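Long-range contact in bottromycin amidohydrolase (PDB 6I5S), which is the thiazoline-specific, zinc-binding amidohydrolase that acts as gatekeeper of bottromycin biosynthesis, probably hydrolysing an amide bond of the precursor: residues P88-A93 against D401-R406. Sequence-based numbering, arbitrary orientation.
Sequences PGFVDA and DLVFYR
Phe90 receives Val403 over one face of its ring and Tyr405 at its edge. The Val403 methyl CG2 makes a CH-pi contact, 4.1 Å from the centroid of the Phe90 ring and 15° off the ring normal. Val403 CG1 is anti to the backbone N (chi1 -167°), which leaves CG2 beside that N and turned to the ring. The same methyl also lies 3.7 Å from Gly89 CA. Tyr405 meets Phe90 tip to tip: its OH lies in the ring plane, 3.4 Å from Phe90 CZ. That hydroxyl, on a buried tyrosine, is hydrogen-bonded to Leu416 O. An alanine in place of Phe90 would probably leave a gap beside Val403 CG2 and the Tyr405 hydroxyl.

One backbone bond joins the segments, from Gly89 N to Asp401 O at 2.9 Å. The donor sits above the carbonyl plane. Next to it, Leu402 CD2 bends back to 3.9 Å from Pro88 CA. The Asp401 carboxylate leads away, its OD2 in a salt bridge with Arg399 and its OD1 hydrogen-bonded to Asp425 N. Strand 402-405 is antiparallel to strand 84-95, whose far end carries the zinc ligand His94, with the ligand His96 just beyond it. This is consistent with the amidohydrolase fold, where a late strand of the beta-sandwich domain joins the strand entering the metal-binding barrel.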
ATOM      1  N   PRO A  88     -14.842  -3.716  -1.715  1.00 30.33           N
ATOM      2  CA  PRO A  88     -14.358  -2.554  -0.977  1.00 25.62           C
ATOM      3  C   PRO A  88     -13.144  -1.979  -1.686  1.00 28.79           C
ATOM      4  O   PRO A  88     -12.407  -2.664  -2.408  1.00 30.12           O
ATOM      5  CB  PRO A  88     -13.970  -3.144   0.371  1.00 32.50           C
ATOM      6  CG  PRO A  88     -14.766  -4.367   0.503  1.00 36.04           C
ATOM      7  CD  PRO A  88     -14.793  -4.936  -0.871  1.00 33.92           C
ATOM      8  N   GLY A  89     -12.914  -0.698  -1.464  1.00 27.07           N
ATOM      9  CA  GLY A  89     -11.713  -0.080  -1.989  1.00 25.76           C
ATOM     10  C   GLY A  89     -10.475  -0.711  -1.386  1.00 26.80           C
ATOM     11  O   GLY A  89     -10.496  -1.156  -0.246  1.00 27.32           O
ATOM     12  N   PHE A  90      -9.402  -0.749  -2.184  1.00 25.24           N
ATOM     13  CA  PHE A  90      -8.139  -1.357  -1.777  1.00 27.70           C
ATOM     14  C   PHE A  90      -7.311  -0.406  -0.925  1.00 28.11           C
ATOM     15  O   PHE A  90      -7.423   0.828  -1.023  1.00 24.76           O
ATOM     16  CB  PHE A  90      -7.299  -1.752  -3.007  1.00 26.97           C
ATOM     17  CG  PHE A  90      -8.056  -2.567  -4.003  1.00 26.01           C
ATOM     18  CD1 PHE A  90      -8.928  -3.555  -3.595  1.00 27.22           C
ATOM     19  CD2 PHE A  90      -7.928  -2.316  -5.340  1.00 25.08           C
ATOM     20  CE1 PHE A  90      -9.702  -4.266  -4.524  1.00 30.76           C
ATOM     21  CE2 PHE A  90      -8.707  -3.048  -6.281  1.00 26.09           C
ATOM     22  CZ  PHE A  90      -9.571  -4.024  -5.836  1.00 27.03           C
ATOM     23  N   VAL A  91      -6.447  -1.010  -0.103  1.00 25.25           N
ATOM     24  CA  VAL A  91      -5.533  -0.278   0.771  1.00 26.15           C
ATOM     25  C   VAL A  91      -4.121  -0.727   0.458  1.00 22.51           C
ATOM     26  O   VAL A  91      -3.775  -1.907   0.658  1.00 24.00           O
ATOM     27  CB  VAL A  91      -5.839  -0.509   2.257  1.00 25.09           C
ATOM     28  CG1 VAL A  91      -4.938   0.473   3.104  1.00 24.77           C
ATOM     29  CG2 VAL A  91      -7.342  -0.284   2.524  1.00 27.09           C
ATOM     30  N   ASP A  92      -3.287   0.199  -0.029  1.00 22.49           N
ATOM     31  CA  ASP A  92      -1.853  -0.092  -0.100  1.00 26.94           C
ATOM     32  C   ASP A  92      -1.270   0.058   1.306  1.00 28.84           C
ATOM     33  O   ASP A  92      -1.135   1.177   1.825  1.00 25.31           O
ATOM     34  CB  ASP A  92      -1.125   0.797  -1.105  1.00 26.13           C
ATOM     35  CG  ASP A  92       0.333   0.384  -1.293  1.00 30.08           C
ATOM     36  OD1 ASP A  92       0.882   0.678  -2.345  1.00 25.17           O
ATOM     37  OD2 ASP A  92       0.945  -0.226  -0.364  1.00 26.29           O
ATOM     38  N   ALA A  93      -0.934  -1.062   1.910  1.00 25.34           N
ATOM     39  CA  ALA A  93      -0.536  -1.070   3.325  1.00 25.73           C
ATOM     40  C   ALA A  93       0.896  -0.593   3.585  1.00 25.14           C
ATOM     41  O   ALA A  93       1.319  -0.519   4.758  1.00 25.34           O
ATOM     42  CB  ALA A  93      -0.735  -2.449   3.898  1.00 28.23           C
ATOM     43  N   ASP A 401     -16.318   3.909  -0.479  1.00 28.97           N
ATOM     44  CA  ASP A 401     -15.070   3.604  -1.149  1.00 27.74           C
ATOM     45  C   ASP A 401     -15.201   2.170  -1.687  1.00 32.44           C
ATOM     46  O   ASP A 401     -15.088   1.203  -0.927  1.00 28.95           O
ATOM     47  CB  ASP A 401     -13.894   3.670  -0.176  1.00 28.72           C
ATOM     48  CG  ASP A 401     -13.621   5.050   0.402  1.00 39.08           C
ATOM     49  OD1 ASP A 401     -13.872   6.105  -0.239  1.00 35.37           O
ATOM     50  OD2 ASP A 401     -13.112   5.080   1.560  1.00 36.70           O
ATOM     51  N   LEU A 402     -15.378   2.021  -2.989  1.00 30.98           N
ATOM     52  CA  LEU A 402     -15.715   0.732  -3.583  1.00 30.12           C
ATOM     53  C   LEU A 402     -15.092   0.625  -4.959  1.00 30.93           C
ATOM     54  O   LEU A 402     -14.883   1.640  -5.616  1.00 30.45           O
ATOM     55  CB  LEU A 402     -17.228   0.591  -3.713  1.00 30.80           C
ATOM     56  CG  LEU A 402     -18.063   0.624  -2.433  1.00 34.40           C
ATOM     57  CD1 LEU A 402     -19.565   0.684  -2.771  1.00 41.32           C
ATOM     58  CD2 LEU A 402     -17.715  -0.635  -1.610  1.00 29.18           C
ATOM     59  N   VAL A 403     -14.849  -0.606  -5.419  1.00 27.77           N
ATOM     60  CA  VAL A 403     -14.298  -0.842  -6.749  1.00 29.49           C
ATOM     61  C   VAL A 403     -15.296  -1.658  -7.561  1.00 29.97           C
ATOM     62  O   VAL A 403     -15.850  -2.642  -7.068  1.00 35.54           O
ATOM     63  CB  VAL A 403     -12.954  -1.571  -6.681  1.00 31.53           C
ATOM     64  CG1 VAL A 403     -12.262  -1.532  -8.016  1.00 31.84           C
ATOM     65  CG2 VAL A 403     -12.057  -0.930  -5.593  1.00 29.58           C
ATOM     66  N   PHE A 404     -15.530  -1.242  -8.793  1.00 32.88           N
ATOM     67  CA  PHE A 404     -16.585  -1.777  -9.648  1.00 30.73           C
ATOM     68  C   PHE A 404     -15.992  -2.491 -10.863  1.00 38.66           C
ATOM     69  O   PHE A 404     -15.062  -1.976 -11.487  1.00 32.95           O
ATOM     70  CB  PHE A 404     -17.461  -0.654 -10.167  1.00 32.90           C
ATOM     71  CG  PHE A 404     -18.392  -0.079  -9.158  1.00 32.44           C
ATOM     72  CD1 PHE A 404     -19.753  -0.252  -9.303  1.00 32.37           C
ATOM     73  CD2 PHE A 404     -17.931   0.655  -8.075  1.00 36.40           C
ATOM     74  CE1 PHE A 404     -20.649   0.303  -8.398  1.00 36.35           C
ATOM     75  CE2 PHE A 404     -18.816   1.203  -7.184  1.00 32.16           C
ATOM     76  CZ  PHE A 404     -20.178   1.018  -7.331  1.00 31.41           C
ATOM     77  N   TYR A 405     -16.581  -3.639 -11.232  1.00 31.92           N
ATOM     78  CA  TYR A 405     -16.177  -4.460 -12.365  1.00 37.14           C
ATOM     79  C   TYR A 405     -17.410  -4.945 -13.112  1.00 34.80           C
ATOM     80  O   TYR A 405     -18.403  -5.353 -12.489  1.00 37.04           O
ATOM     81  CB  TYR A 405     -15.386  -5.674 -11.893  1.00 32.56           C
ATOM     82  CG  TYR A 405     -14.126  -5.308 -11.131  1.00 29.82           C
ATOM     83  CD1 TYR A 405     -12.915  -5.121 -11.787  1.00 31.86           C
ATOM     84  CD2 TYR A 405     -14.156  -5.173  -9.756  1.00 34.45           C
ATOM     85  CE1 TYR A 405     -11.727  -4.810 -11.063  1.00 28.70           C
ATOM     86  CE2 TYR A 405     -12.991  -4.798  -9.019  1.00 32.70           C
ATOM     87  CZ  TYR A 405     -11.802  -4.632  -9.702  1.00 30.94           C
ATOM     88  OH  TYR A 405     -10.649  -4.308  -9.029  1.00 31.63           O
ATOM     89  N   ARG A 406     -17.350  -4.892 -14.446  1.00 36.54           N
ATOM     90  CA  ARG A 406     -18.440  -5.425 -15.241  1.00 35.50           C
ATOM     91  C   ARG A 406     -18.416  -6.945 -15.255  1.00 47.02           C
ATOM     92  O   ARG A 406     -19.467  -7.581 -15.367  1.00 43.74           O
ATOM     93  CB  ARG A 406     -18.359  -4.896 -16.659  1.00 38.72           C
ATOM     94  CG  ARG A 406     -18.714  -3.456 -16.840  1.00 41.27           C
ATOM     95  CD  ARG A 406     -20.155  -3.188 -16.484  1.00 45.85           C
ATOM     96  NE  ARG A 406     -20.552  -1.833 -16.869  1.00 45.94           N
ATOM     97  CZ  ARG A 406     -21.743  -1.299 -16.603  1.00 51.84           C
ATOM     98  NH1 ARG A 406     -22.661  -1.985 -15.915  1.00 41.50           N
ATOM     99  NH2 ARG A 406     -22.022  -0.073 -17.041  1.00 52.58           N
TER